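Local coordinates for ABC transporter ATP-binding protein (Leptospira interrogans serovar Copenhageni, PDB 4HZI) that probably binds and hydrolyses ATP as the ATPase subunit of an orphan ABC transporter involved in manganese utilization and tolerance, at residues A[59-64]-A[241-246]; A[194-199]-A[228-233]. All coordinates share one frame; numbering follows the deposited sequence.

Contact 1. Residues A[59-64]-A[241-246]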
# COMPACT_ATOMS: atom_id res chain seq x y z
N THR A 59 29.72 -3.71 4.21
CA THR A 59 29.95 -2.84 3.08
C THR A 59 29.51 -3.51 1.77
O THR A 59 29.83 -4.66 1.52
CB THR A 59 31.43 -2.40 3.03
OG1 THR A 59 31.70 -1.66 4.21
CG2 THR A 59 31.68 -1.49 1.86
N ASN A 60 28.73 -2.78 0.99
CA ASN A 60 28.21 -3.23 -0.30
C ASN A 60 27.21 -4.40 -0.27
O ASN A 60 26.88 -4.99 -1.31
CB ASN A 60 29.39 -3.48 -1.29
CG ASN A 60 30.20 -2.22 -1.54
OD1 ASN A 60 29.67 -1.11 -1.52
ND2 ASN A 60 31.48 -2.39 -1.82
N GLU A 61 26.67 -4.70 0.91
CA GLU A 61 25.52 -5.57 0.99
C GLU A 61 24.18 -4.80 0.89
O GLU A 61 24.04 -3.59 1.25
CB GLU A 61 25.51 -6.40 2.29
CG GLU A 61 26.66 -7.37 2.39
CD GLU A 61 26.50 -8.32 3.55
OE1 GLU A 61 25.92 -7.90 4.60
OE2 GLU A 61 26.96 -9.49 3.40
N HIS A 62 23.19 -5.52 0.40
CA HIS A 62 21.84 -5.01 0.26
C HIS A 62 20.97 -5.98 1.09
O HIS A 62 20.81 -7.15 0.77
CB HIS A 62 21.48 -4.94 -1.23
CG HIS A 62 22.31 -3.95 -1.96
ND1 HIS A 62 22.21 -2.58 -1.73
CD2 HIS A 62 23.38 -4.12 -2.79
CE1 HIS A 62 23.12 -1.95 -2.46
NE2 HIS A 62 23.84 -2.86 -3.11
N CYS A 63 20.40 -5.44 2.18
CA CYS A 63 19.66 -6.21 3.16
C CYS A 63 18.21 -5.72 3.21
O CYS A 63 17.96 -4.53 3.22
CB CYS A 63 20.30 -6.04 4.53
SG CYS A 63 19.51 -7.08 5.79
N VAL A 64 17.26 -6.63 3.19
CA VAL A 64 15.85 -6.28 3.33
C VAL A 64 15.40 -6.55 4.77
O VAL A 64 15.71 -7.59 5.35
CB VAL A 64 14.91 -7.15 2.47
CG1 VAL A 64 13.47 -6.59 2.48
CG2 VAL A 64 15.39 -7.34 1.10
N TYR A 241 18.87 -7.66 -3.64
CA TYR A 241 18.84 -7.89 -2.18
C TYR A 241 19.24 -9.31 -1.88
O TYR A 241 18.61 -10.28 -2.32
CB TYR A 241 17.45 -7.50 -1.59
CG TYR A 241 17.45 -6.01 -1.46
CD1 TYR A 241 18.05 -5.37 -0.37
CD2 TYR A 241 16.96 -5.20 -2.50
CE1 TYR A 241 18.17 -3.98 -0.34
CE2 TYR A 241 17.09 -3.82 -2.46
CZ TYR A 241 17.67 -3.20 -1.41
OH TYR A 241 17.77 -1.80 -1.43
N SER A 242 20.34 -9.46 -1.17
CA SER A 242 20.91 -10.79 -0.93
C SER A 242 20.77 -11.32 0.50
O SER A 242 21.03 -12.50 0.76
CB SER A 242 22.40 -10.75 -1.29
OG SER A 242 23.13 -10.00 -0.33
N LYS A 243 20.39 -10.46 1.44
CA LYS A 243 20.28 -10.80 2.88
C LYS A 243 18.94 -10.27 3.35
O LYS A 243 18.42 -9.30 2.78
CB LYS A 243 21.32 -10.07 3.71
CG LYS A 243 22.77 -10.30 3.34
CD LYS A 243 23.23 -11.65 3.86
CE LYS A 243 23.44 -11.62 5.36
NZ LYS A 243 24.65 -12.41 5.72
N ALA A 244 18.39 -10.87 4.40
CA ALA A 244 17.13 -10.36 4.95
C ALA A 244 17.11 -10.55 6.46
O ALA A 244 17.82 -11.39 7.05
CB ALA A 244 15.96 -11.04 4.33
N VAL A 245 16.28 -9.73 7.06
CA VAL A 245 15.93 -9.84 8.45
C VAL A 245 14.40 -9.90 8.48
O VAL A 245 13.73 -9.02 7.89
CB VAL A 245 16.36 -8.55 9.21
CG1 VAL A 245 15.90 -8.58 10.68
CG2 VAL A 245 17.85 -8.35 9.16
N LEU A 246 13.82 -10.89 9.15
CA LEU A 246 12.38 -11.06 9.23
C LEU A 246 11.99 -10.62 10.66
O LEU A 246 12.62 -11.06 11.63
CB LEU A 246 11.97 -12.52 9.06
CG LEU A 246 12.40 -13.24 7.79
CD1 LEU A 246 11.84 -14.66 7.80
CD2 LEU A 246 11.97 -12.54 6.50
O HOH W 1 27.36 -11.40 5.14
O HOH W 2 24.86 -11.13 1.14
O HOH W 3 24.26 -7.85 -1.32
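Two neighbouring parallel strands of the mixed sheet in the ABC ATPase core, 62-67 and 243-248, begin side by side here, the first running into the probable Walker A loop. From H62 onward the backbones zip up: S242 N donates to H62 O, K243 N adds a weak second bond to the same oxygen, V64 N donates to K243 O (2.9 Å), and V245 N reaches V64 O (2.8 Å). On the face carrying V64 and A244, Y241 lies across the start of strand 62-67. With CG beside its backbone N (chi1 -79°), its ring takes H62 CB over one face, Y241 CD1 being 3.6 Å from that carbon, while the edge of the H62 imidazole points at the Y241 ring in a T-shaped pair, planes at 78°. V64 CG2 presses on Y241 CB at 3.4 Å, the two side chains nearly perpendicular. S227 OG binds both H62 ND1 and Y241 OH, tying the two rings to the adjacent strand. On the other face, C63 SG packs against V245 CG2 at 4.0 Å. Where the strands begin, E61 and K243 slant past each other without a direct salt bridge, E61 OE2 and K243 NZ being 4.4 Å apart; a water gives to E61 OE2 (2.6 Å) and accepts from K243 NZ, and K58 N holds E61 OE1. A second water joins H62 N to S242 OG. The chemistry thus grades from buried ring and aliphatic packing to a hydrated strand start, where the opposite charges probably attract through water.

Contact 2. Residues A[194-199]-A[228-233]; sequences FLIMDE and LYITHR
E199 and H232 meet just beyond the ends of two parallel strands, carboxylate to imidazole. H232 ND1 donates to the syn side of E199 OE2 at 3.1 Å, nearly straight at 167° but somewhat out of the carboxylate plane; the oxygen sits in the ring plane at the imidazole edge, while the carboxylate is turned 54° from that plane. A bend at chi2 (-81°) folds the E199 chain back toward H232, and the backbone N of E199 is bonded to I230 O (2.8 Å). Behind this pair, I196 and I230 point to one face of the sheet and cross at a slant; I196 CG2 and I230 CD1 are modelled 3.3 Å apart, closer than usual, so the position of CD1 is doubtful. I230 also sets CG2 against D198 OD1 (3.8 Å) and reaches K73 and V77 of helix 73-80. The opposite face carries M197 and Y229: M197 CB approaches Y229 CD2 at 4.2 Å, and its sulfur stands obliquely off the ring in a loose Met-aromatic contact, SD 5.5 Å from the ring centroid. L228 N to L195 O, M197 N to L228 O and I230 N to M197 O complete the parallel ladder. T231 OG1 accepts from R233 N in an ST turn and also bonds E236. With helix 206-222 between them, the strands form a beta-alpha-beta unit; the MDE and TH sequences fit the Walker B strand with its following glutamate and the H-loop histidine of ABC ATPases.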
# COMPACT_ATOMS: atom_id res chain seq x y z
N PHE A 194 25.73 4.49 3.90
CA PHE A 194 24.63 3.60 3.57
C PHE A 194 23.27 4.32 3.45
O PHE A 194 23.09 5.45 3.92
CB PHE A 194 24.60 2.33 4.44
CG PHE A 194 23.78 2.41 5.70
CD1 PHE A 194 24.31 2.98 6.84
CD2 PHE A 194 22.53 1.85 5.76
CE1 PHE A 194 23.58 3.01 8.02
CE2 PHE A 194 21.78 1.88 6.92
CZ PHE A 194 22.28 2.47 8.04
N LEU A 195 22.35 3.65 2.79
CA LEU A 195 21.04 4.19 2.48
C LEU A 195 19.94 3.36 3.11
O LEU A 195 19.92 2.13 3.03
CB LEU A 195 20.85 4.18 0.97
CG LEU A 195 19.47 4.55 0.43
CD1 LEU A 195 18.97 5.92 0.89
CD2 LEU A 195 19.59 4.55 -1.08
N ILE A 196 19.00 4.04 3.74
CA ILE A 196 17.79 3.37 4.19
C ILE A 196 16.62 3.73 3.30
O ILE A 196 16.30 4.90 3.14
CB ILE A 196 17.43 3.77 5.63
CG1 ILE A 196 18.54 3.48 6.61
CG2 ILE A 196 16.15 3.05 6.03
CD1 ILE A 196 18.26 4.00 8.04
N MET A 197 15.99 2.74 2.68
CA MET A 197 14.79 2.97 1.90
C MET A 197 13.58 2.39 2.65
O MET A 197 13.37 1.19 2.71
CB MET A 197 14.90 2.35 0.52
CG MET A 197 15.92 3.09 -0.33
SD MET A 197 16.04 2.33 -1.92
CE MET A 197 17.42 1.27 -1.56
N ASP A 198 12.82 3.29 3.24
CA ASP A 198 11.74 2.95 4.14
C ASP A 198 10.41 2.92 3.38
O ASP A 198 9.81 3.98 3.15
CB ASP A 198 11.72 4.02 5.26
CG ASP A 198 10.75 3.70 6.38
OD1 ASP A 198 10.18 2.58 6.41
OD2 ASP A 198 10.57 4.59 7.25
N GLU A 199 9.99 1.75 2.91
CA GLU A 199 8.72 1.57 2.21
C GLU A 199 8.67 2.46 0.95
O GLU A 199 7.70 3.19 0.74
CB GLU A 199 7.57 1.98 3.16
CG GLU A 199 7.44 1.03 4.34
CD GLU A 199 6.68 -0.23 3.99
OE1 GLU A 199 6.38 -0.44 2.78
OE2 GLU A 199 6.37 -1.02 4.91
N LEU A 228 19.58 -0.77 3.16
CA LEU A 228 18.59 -1.46 3.96
C LEU A 228 17.24 -1.05 3.43
O LEU A 228 16.91 0.09 3.43
CB LEU A 228 18.70 -1.04 5.43
CG LEU A 228 17.68 -1.62 6.40
CD1 LEU A 228 17.76 -3.13 6.49
CD2 LEU A 228 17.88 -1.05 7.81
N TYR A 229 16.49 -2.01 2.95
CA TYR A 229 15.20 -1.82 2.30
C TYR A 229 14.13 -2.36 3.23
O TYR A 229 14.13 -3.55 3.60
CB TYR A 229 15.21 -2.60 1.00
CG TYR A 229 14.08 -2.35 0.02
CD1 TYR A 229 12.84 -2.99 0.16
CD2 TYR A 229 14.25 -1.50 -1.08
CE1 TYR A 229 11.83 -2.78 -0.77
CE2 TYR A 229 13.23 -1.30 -2.00
CZ TYR A 229 12.02 -1.91 -1.82
OH TYR A 229 11.02 -1.70 -2.74
N ILE A 230 13.20 -1.50 3.59
CA ILE A 230 12.15 -1.87 4.54
C ILE A 230 10.80 -1.98 3.86
O ILE A 230 10.34 -1.04 3.21
CB ILE A 230 12.09 -0.80 5.65
CG1 ILE A 230 13.48 -0.74 6.35
CG2 ILE A 230 11.02 -1.13 6.70
CD1 ILE A 230 14.01 0.61 6.37
N THR A 231 10.15 -3.12 4.05
CA THR A 231 8.88 -3.41 3.41
C THR A 231 8.05 -4.40 4.20
O THR A 231 8.56 -5.16 5.05
CB THR A 231 9.08 -3.92 1.96
OG1 THR A 231 7.83 -4.05 1.31
CG2 THR A 231 9.78 -5.24 1.95
N HIS A 232 6.75 -4.38 3.91
CA HIS A 232 5.83 -5.44 4.32
C HIS A 232 5.33 -6.24 3.14
O HIS A 232 4.52 -7.14 3.32
CB HIS A 232 4.68 -4.94 5.18
CG HIS A 232 3.69 -4.09 4.44
ND1 HIS A 232 3.87 -2.73 4.31
CD2 HIS A 232 2.49 -4.36 3.88
CE1 HIS A 232 2.85 -2.21 3.66
NE2 HIS A 232 2.00 -3.17 3.37
N ARG A 233 5.85 -6.00 1.94
CA ARG A 233 5.37 -6.68 0.75
C ARG A 233 6.49 -7.33 -0.04
O ARG A 233 7.22 -6.63 -0.73
CB ARG A 233 4.68 -5.69 -0.19
CG ARG A 233 3.35 -5.18 0.33
CD ARG A 233 2.64 -4.43 -0.80
NE ARG A 233 1.61 -3.60 -0.22
CZ ARG A 233 0.32 -3.91 -0.14
NH1 ARG A 233 -0.18 -5.03 -0.68
NH2 ARG A 233 -0.50 -3.05 0.46

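Overall arrangement
Both contacts are parallel strand pairings in the same mixed sheet and are largely buried, but the centre of contact 2 lies about 3 Å from the centre of the chain, that of contact 1 about 10 Å. Strand 62-67 lies between 227-231 and 243-248, so the two contacts adjoin: C63 O probably accepts a hydrogen bond from Y229 N (2.9 Å), and the Y241 ring packs on Y229 and its hydroxyl on the M197 methyl. Their polar ends differ. Contact 1 opens, at the N-terminal start of its strands, with a water-bridged carboxylate and amine, whereas contact 2 closes, just past the C-terminal ends of its strands, with a direct glutamate-histidine bond, H232 and R233 being near the second subunit.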